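Local atomic coordinates of beta-galactosidase (Geobacillus stearothermophilus, PDB entry 4OIF), a protein that probably hydrolyses terminal non-reducing beta-D-galactose residues from beta-D-galactosides, as a zinc-binding member of glycoside hydrolase family 42. Residues Asn255-Gln267 / Leu299-Leu313. Sequence-based numbering, arbitrary orientation.
Sequences NFMADTHDLIPFQ and LAMKVGFINDLYRSL
Phe256 turns the edge of its ring toward one face of Tyr310, a T-shaped pair with planes at 68° and centroids 5.8 Å apart; CD2 of Phe256 sits over that face near the rim. In the plane of the Tyr310 ring, at its edge, lies Met257 O, to which Tyr310 OH donates a 2.7 Å hydrogen bond, tilted 22° from the carbonyl plane. The hydroxyl bond and the Phe256 edge together limit how the phenol can turn. Leu313 CD1 meets the Phe256 ring at its edge, 4.1 Å from CE2. Back toward the start of the helix, Pro265 lays its CG against Leu309 CD2 (3.6 Å) and its CD against Ile306 CD1. With CG beside its backbone N (chi1 -80°), Leu263 sends CD1 to Val303 CG2, 3.5 Å away, and to Leu299 CD1. A water bridges the carbonyls of Leu263 and Lys302, and Ile306 CG1 and CD1 also lie against Leu263 O. The extended Lys302 chain passes Asp262 O with its CD and brings NZ to Asp262 OD1 (2.8 Å), nearly along the C-O axis, in a salt bridge; Glu294 also pairs with this amine, and Arg437 with Asp262 OD2. A methionine in place of Lys302 would probably leave Asp262 OD1 and Glu294 without their shared cation. The turn at Asp262 joins antiparallel strands 258-259 and 264-265 through a G1 beta bulge, Leu263 and Ile264 both facing Asp259. Helix 296-312 packs on the outer side of strand 252-259, while Met257 points away from it to touch Glu158, the predicted proton donor: the helix-over-strand packing of a (beta/alpha)8 TIM barrel, with the active site at the C-terminal ends of the barrel strands.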
loop_
_atom_site.group_PDB
_atom_site.type_symbol
_atom_site.label_atom_id
_atom_site.label_comp_id
_atom_site.label_asym_id
_atom_site.label_seq_id
_atom_site.Cartn_x
_atom_site.Cartn_y
_atom_site.Cartn_z
ATOM N N ASN A 255 -29.118 -13.905 1.375
ATOM C CA ASN A 255 -28.633 -12.932 2.354
ATOM C C ASN A 255 -27.752 -11.826 1.753
ATOM O O ASN A 255 -26.791 -12.081 1.022
ATOM C CB ASN A 255 -27.911 -13.624 3.528
ATOM C CG ASN A 255 -26.944 -14.735 3.101
ATOM O OD1 ASN A 255 -27.050 -15.325 2.013
ATOM N ND2 ASN A 255 -26.003 -15.045 3.997
ATOM N N PHE A 256 -28.138 -10.587 2.058
ATOM C CA PHE A 256 -27.453 -9.378 1.607
ATOM C C PHE A 256 -26.354 -8.956 2.578
ATOM O O PHE A 256 -26.337 -9.370 3.745
ATOM C CB PHE A 256 -28.448 -8.220 1.448
ATOM C CG PHE A 256 -29.354 -8.329 0.242
ATOM C CD1 PHE A 256 -29.234 -9.377 -0.657
ATOM C CD2 PHE A 256 -30.327 -7.356 0.007
ATOM C CE1 PHE A 256 -30.070 -9.461 -1.769
ATOM C CE2 PHE A 256 -31.170 -7.436 -1.101
ATOM C CZ PHE A 256 -31.036 -8.493 -1.987
ATOM N N MET A 257 -25.453 -8.104 2.101
ATOM C CA MET A 257 -24.347 -7.609 2.922
ATOM C C MET A 257 -24.344 -6.087 3.030
ATOM O O MET A 257 -25.063 -5.385 2.303
ATOM C CB MET A 257 -22.998 -8.067 2.347
ATOM C CG MET A 257 -22.791 -9.571 2.317
ATOM S SD MET A 257 -21.559 -10.091 1.100
ATOM C CE MET A 257 -22.450 -9.843 -0.422
ATOM N N ALA A 258 -23.528 -5.591 3.953
ATOM C CA ALA A 258 -23.114 -4.198 3.964
ATOM C C ALA A 258 -21.627 -4.190 3.629
ATOM O O ALA A 258 -20.964 -5.210 3.780
ATOM C CB ALA A 258 -23.380 -3.556 5.312
ATOM N N ASP A 259 -21.103 -3.065 3.158
ATOM C CA ASP A 259 -19.679 -3.002 2.845
ATOM C C ASP A 259 -18.874 -2.311 3.925
ATOM O O ASP A 259 -19.237 -1.233 4.424
ATOM C CB ASP A 259 -19.433 -2.324 1.504
ATOM C CG ASP A 259 -19.388 -3.319 0.371
ATOM O OD1 ASP A 259 -19.392 -4.529 0.681
ATOM O OD2 ASP A 259 -19.338 -2.907 -0.809
ATOM N N THR A 260 -17.738 -2.944 4.209
ATOM C CA THR A 260 -16.989 -2.816 5.455
ATOM C C THR A 260 -16.744 -1.385 5.964
ATOM O O THR A 260 -16.770 -0.410 5.198
ATOM C CB THR A 260 -15.619 -3.552 5.313
ATOM O OG1 THR A 260 -15.169 -4.001 6.600
ATOM C CG2 THR A 260 -14.558 -2.652 4.660
ATOM N N HIS A 261 -16.536 -1.312 7.282
ATOM C CA HIS A 261 -16.188 -0.103 8.042
ATOM C C HIS A 261 -17.393 0.816 8.293
ATOM O O HIS A 261 -17.860 0.947 9.429
ATOM C CB HIS A 261 -15.046 0.669 7.349
ATOM C CG HIS A 261 -14.678 1.958 8.027
ATOM N ND1 HIS A 261 -14.747 2.130 9.393
ATOM C CD2 HIS A 261 -14.232 3.133 7.522
ATOM C CE1 HIS A 261 -14.367 3.360 9.699
ATOM N NE2 HIS A 261 -14.050 3.989 8.583
ATOM N N ASP A 262 -17.896 1.451 7.242
ATOM C CA ASP A 262 -18.932 2.454 7.425
ATOM C C ASP A 262 -20.304 1.856 7.231
ATOM O O ASP A 262 -21.305 2.578 7.241
ATOM C CB ASP A 262 -18.728 3.634 6.471
ATOM C CG ASP A 262 -17.804 4.686 7.048
ATOM O OD1 ASP A 262 -17.897 4.944 8.271
ATOM O OD2 ASP A 262 -16.983 5.250 6.290
ATOM N N LEU A 263 -20.351 0.537 7.076
ATOM C CA LEU A 263 -21.621 -0.147 6.919
ATOM C C LEU A 263 -22.438 0.488 5.799
ATOM O O LEU A 263 -23.586 0.877 5.995
ATOM C CB LEU A 263 -22.416 -0.122 8.229
ATOM C CG LEU A 263 -22.029 -1.136 9.301
ATOM C CD1 LEU A 263 -23.004 -1.065 10.453
ATOM C CD2 LEU A 263 -21.981 -2.549 8.725
ATOM N N ILE A 264 -21.824 0.625 4.633
ATOM C CA ILE A 264 -22.503 1.202 3.487
ATOM C C ILE A 264 -23.192 0.080 2.728
ATOM O O ILE A 264 -22.919 -1.092 2.975
ATOM C CB ILE A 264 -21.522 1.961 2.585
ATOM C CG1 ILE A 264 -20.599 0.979 1.860
ATOM C CG2 ILE A 264 -20.725 2.969 3.417
ATOM C CD1 ILE A 264 -19.542 1.639 1.033
ATOM N N PRO A 265 -24.125 0.424 1.840
ATOM C CA PRO A 265 -24.745 -0.681 1.108
ATOM C C PRO A 265 -23.702 -1.482 0.350
ATOM O O PRO A 265 -22.714 -0.901 -0.117
ATOM C CB PRO A 265 -25.703 0.028 0.150
ATOM C CG PRO A 265 -26.014 1.319 0.822
ATOM C CD PRO A 265 -24.817 1.705 1.623
ATOM N N PHE A 266 -23.901 -2.796 0.269
ATOM C CA PHE A 266 -23.016 -3.652 -0.500
ATOM C C PHE A 266 -22.883 -3.065 -1.903
ATOM O O PHE A 266 -23.884 -2.679 -2.519
ATOM C CB PHE A 266 -23.546 -5.086 -0.541
ATOM C CG PHE A 266 -22.706 -6.018 -1.356
ATOM C CD1 PHE A 266 -21.387 -6.271 -1.004
ATOM C CD2 PHE A 266 -23.236 -6.660 -2.467
ATOM C CE1 PHE A 266 -20.606 -7.137 -1.755
ATOM C CE2 PHE A 266 -22.463 -7.532 -3.220
ATOM C CZ PHE A 266 -21.143 -7.766 -2.864
ATOM N N GLN A 267 -21.643 -2.960 -2.383
ATOM C CA GLN A 267 -21.363 -2.265 -3.629
ATOM C C GLN A 267 -21.248 -3.205 -4.809
ATOM O O GLN A 267 -21.258 -2.759 -5.951
ATOM C CB GLN A 267 -20.085 -1.439 -3.504
ATOM C CG GLN A 267 -20.264 -0.172 -2.690
ATOM C CD GLN A 267 -21.543 0.542 -3.073
ATOM O OE1 GLN A 267 -21.632 1.144 -4.149
ATOM N NE2 GLN A 267 -22.556 0.449 -2.210
ATOM N N LEU A 299 -22.458 4.594 15.342
ATOM C CA LEU A 299 -22.508 3.270 14.734
ATOM C C LEU A 299 -23.953 2.776 14.656
ATOM O O LEU A 299 -24.397 2.283 13.607
ATOM C CB LEU A 299 -21.651 2.286 15.519
ATOM C CG LEU A 299 -21.487 0.900 14.899
ATOM C CD1 LEU A 299 -21.037 1.036 13.455
ATOM C CD2 LEU A 299 -20.475 0.079 15.695
ATOM N N ALA A 300 -24.678 2.927 15.766
ATOM C CA ALA A 300 -26.064 2.469 15.848
ATOM C C ALA A 300 -26.902 3.158 14.781
ATOM O O ALA A 300 -27.723 2.525 14.118
ATOM C CB ALA A 300 -26.642 2.726 17.227
ATOM N N MET A 301 -26.668 4.456 14.614
ATOM C CA MET A 301 -27.311 5.231 13.560
ATOM C C MET A 301 -27.020 4.651 12.179
ATOM O O MET A 301 -27.943 4.498 11.362
ATOM C CB MET A 301 -26.854 6.685 13.612
ATOM C CG MET A 301 -27.585 7.585 12.631
ATOM S SD MET A 301 -27.049 9.287 12.793
ATOM C CE MET A 301 -25.311 9.082 12.431
ATOM N N LYS A 302 -25.748 4.340 11.914
ATOM C CA LYS A 302 -25.392 3.708 10.630
ATOM C C LYS A 302 -26.154 2.396 10.389
ATOM O O LYS A 302 -26.665 2.118 9.271
ATOM C CB LYS A 302 -23.887 3.439 10.556
ATOM C CG LYS A 302 -23.027 4.664 10.335
ATOM C CD LYS A 302 -21.573 4.262 10.253
ATOM C CE LYS A 302 -20.655 5.397 10.605
ATOM N NZ LYS A 302 -19.230 4.953 10.679
ATOM N N VAL A 303 -26.244 1.601 11.453
ATOM C CA VAL A 303 -26.952 0.329 11.384
ATOM C C VAL A 303 -28.423 0.562 11.055
ATOM O O VAL A 303 -29.004 -0.107 10.195
ATOM C CB VAL A 303 -26.825 -0.457 12.702
ATOM C CG1 VAL A 303 -27.587 -1.774 12.615
ATOM C CG2 VAL A 303 -25.362 -0.711 13.026
ATOM N N GLY A 304 -29.015 1.539 11.732
ATOM C CA GLY A 304 -30.408 1.877 11.514
ATOM C C GLY A 304 -30.646 2.334 10.087
ATOM O O GLY A 304 -31.672 2.012 9.497
ATOM N N PHE A 305 -29.690 3.079 9.533
ATOM C CA PHE A 305 -29.773 3.499 8.146
ATOM C C PHE A 305 -29.852 2.281 7.236
ATOM O O PHE A 305 -30.770 2.180 6.393
ATOM C CB PHE A 305 -28.582 4.370 7.768
ATOM C CG PHE A 305 -28.587 4.827 6.328
ATOM C CD1 PHE A 305 -29.251 5.990 5.961
ATOM C CD2 PHE A 305 -27.898 4.106 5.344
ATOM C CE1 PHE A 305 -29.240 6.429 4.629
ATOM C CE2 PHE A 305 -27.882 4.529 4.020
ATOM C CZ PHE A 305 -28.558 5.698 3.658
ATOM N N ILE A 306 -28.914 1.347 7.399
ATOM C CA ILE A 306 -28.986 0.159 6.531
ATOM C C ILE A 306 -30.285 -0.640 6.730
ATOM O O ILE A 306 -30.888 -1.124 5.763
ATOM C CB ILE A 306 -27.797 -0.789 6.730
ATOM C CG1 ILE A 306 -26.527 -0.110 6.259
ATOM C CG2 ILE A 306 -27.980 -2.052 5.881
ATOM C CD1 ILE A 306 -26.465 0.045 4.750
ATOM N N ASN A 307 -30.729 -0.762 7.975
ATOM C CA ASN A 307 -32.001 -1.424 8.228
ATOM C C ASN A 307 -33.125 -0.744 7.477
ATOM O O ASN A 307 -33.956 -1.399 6.882
ATOM C CB ASN A 307 -32.316 -1.444 9.711
ATOM C CG ASN A 307 -31.524 -2.486 10.464
ATOM O OD1 ASN A 307 -30.943 -3.407 9.876
ATOM N ND2 ASN A 307 -31.511 -2.356 11.782
ATOM N N ASP A 308 -33.145 0.580 7.494
ATOM C CA ASP A 308 -34.222 1.290 6.846
ATOM C C ASP A 308 -34.161 1.029 5.347
ATOM O O ASP A 308 -35.193 0.827 4.678
ATOM C CB ASP A 308 -34.139 2.774 7.175
ATOM C CG ASP A 308 -34.481 3.056 8.629
ATOM O OD1 ASP A 308 -35.054 2.164 9.296
ATOM O OD2 ASP A 308 -34.177 4.161 9.115
ATOM N N LEU A 309 -32.944 0.992 4.825
ATOM C CA LEU A 309 -32.781 0.716 3.415
ATOM C C LEU A 309 -33.368 -0.657 3.056
ATOM O O LEU A 309 -34.212 -0.770 2.158
ATOM C CB LEU A 309 -31.298 0.803 3.025
ATOM C CG LEU A 309 -30.950 0.378 1.593
ATOM C CD1 LEU A 309 -31.667 1.230 0.548
ATOM C CD2 LEU A 309 -29.455 0.417 1.386
ATOM N N TYR A 310 -32.948 -1.691 3.778
ATOM C CA TYR A 310 -33.311 -3.060 3.411
ATOM C C TYR A 310 -34.761 -3.421 3.745
ATOM O O TYR A 310 -35.374 -4.255 3.077
ATOM C CB TYR A 310 -32.346 -4.048 4.069
ATOM C CG TYR A 310 -30.979 -4.034 3.418
ATOM C CD1 TYR A 310 -30.807 -3.482 2.150
ATOM C CD2 TYR A 310 -29.867 -4.571 4.060
ATOM C CE1 TYR A 310 -29.573 -3.459 1.538
ATOM C CE2 TYR A 310 -28.620 -4.555 3.451
ATOM C CZ TYR A 310 -28.481 -3.987 2.190
ATOM O OH TYR A 310 -27.256 -3.945 1.564
ATOM N N ARG A 311 -35.317 -2.786 4.766
ATOM C CA ARG A 311 -36.740 -2.920 5.020
ATOM C C ARG A 311 -37.476 -2.319 3.839
ATOM O O ARG A 311 -38.347 -2.956 3.251
ATOM C CB ARG A 311 -37.156 -2.228 6.321
ATOM C CG ARG A 311 -38.619 -2.473 6.725
ATOM C CD ARG A 311 -39.093 -1.423 7.702
ATOM N NE ARG A 311 -38.913 -0.092 7.136
ATOM C CZ ARG A 311 -38.000 0.785 7.535
ATOM N NH1 ARG A 311 -37.170 0.482 8.530
ATOM N NH2 ARG A 311 -37.921 1.963 6.931
ATOM N N SER A 312 -37.089 -1.105 3.462
ATOM C CA SER A 312 -37.828 -0.391 2.431
ATOM C C SER A 312 -37.803 -1.035 1.037
ATOM O O SER A 312 -38.685 -0.757 0.234
ATOM C CB SER A 312 -37.322 1.049 2.338
ATOM O OG SER A 312 -37.578 1.747 3.545
ATOM N N LEU A 313 -36.817 -1.883 0.742
ATOM C CA LEU A 313 -36.741 -2.532 -0.581
ATOM C C LEU A 313 -38.041 -3.193 -1.028
ATOM O O LEU A 313 -38.437 -3.100 -2.194
ATOM C CB LEU A 313 -35.633 -3.573 -0.603
ATOM C CG LEU A 313 -34.267 -2.912 -0.719
ATOM C CD1 LEU A 313 -33.166 -3.931 -0.523
ATOM C CD2 LEU A 313 -34.144 -2.201 -2.074
HETATM O O HOH W 1 -17.855 2.002 11.840
HETATM O O HOH W 2 -24.976 2.959 7.012
#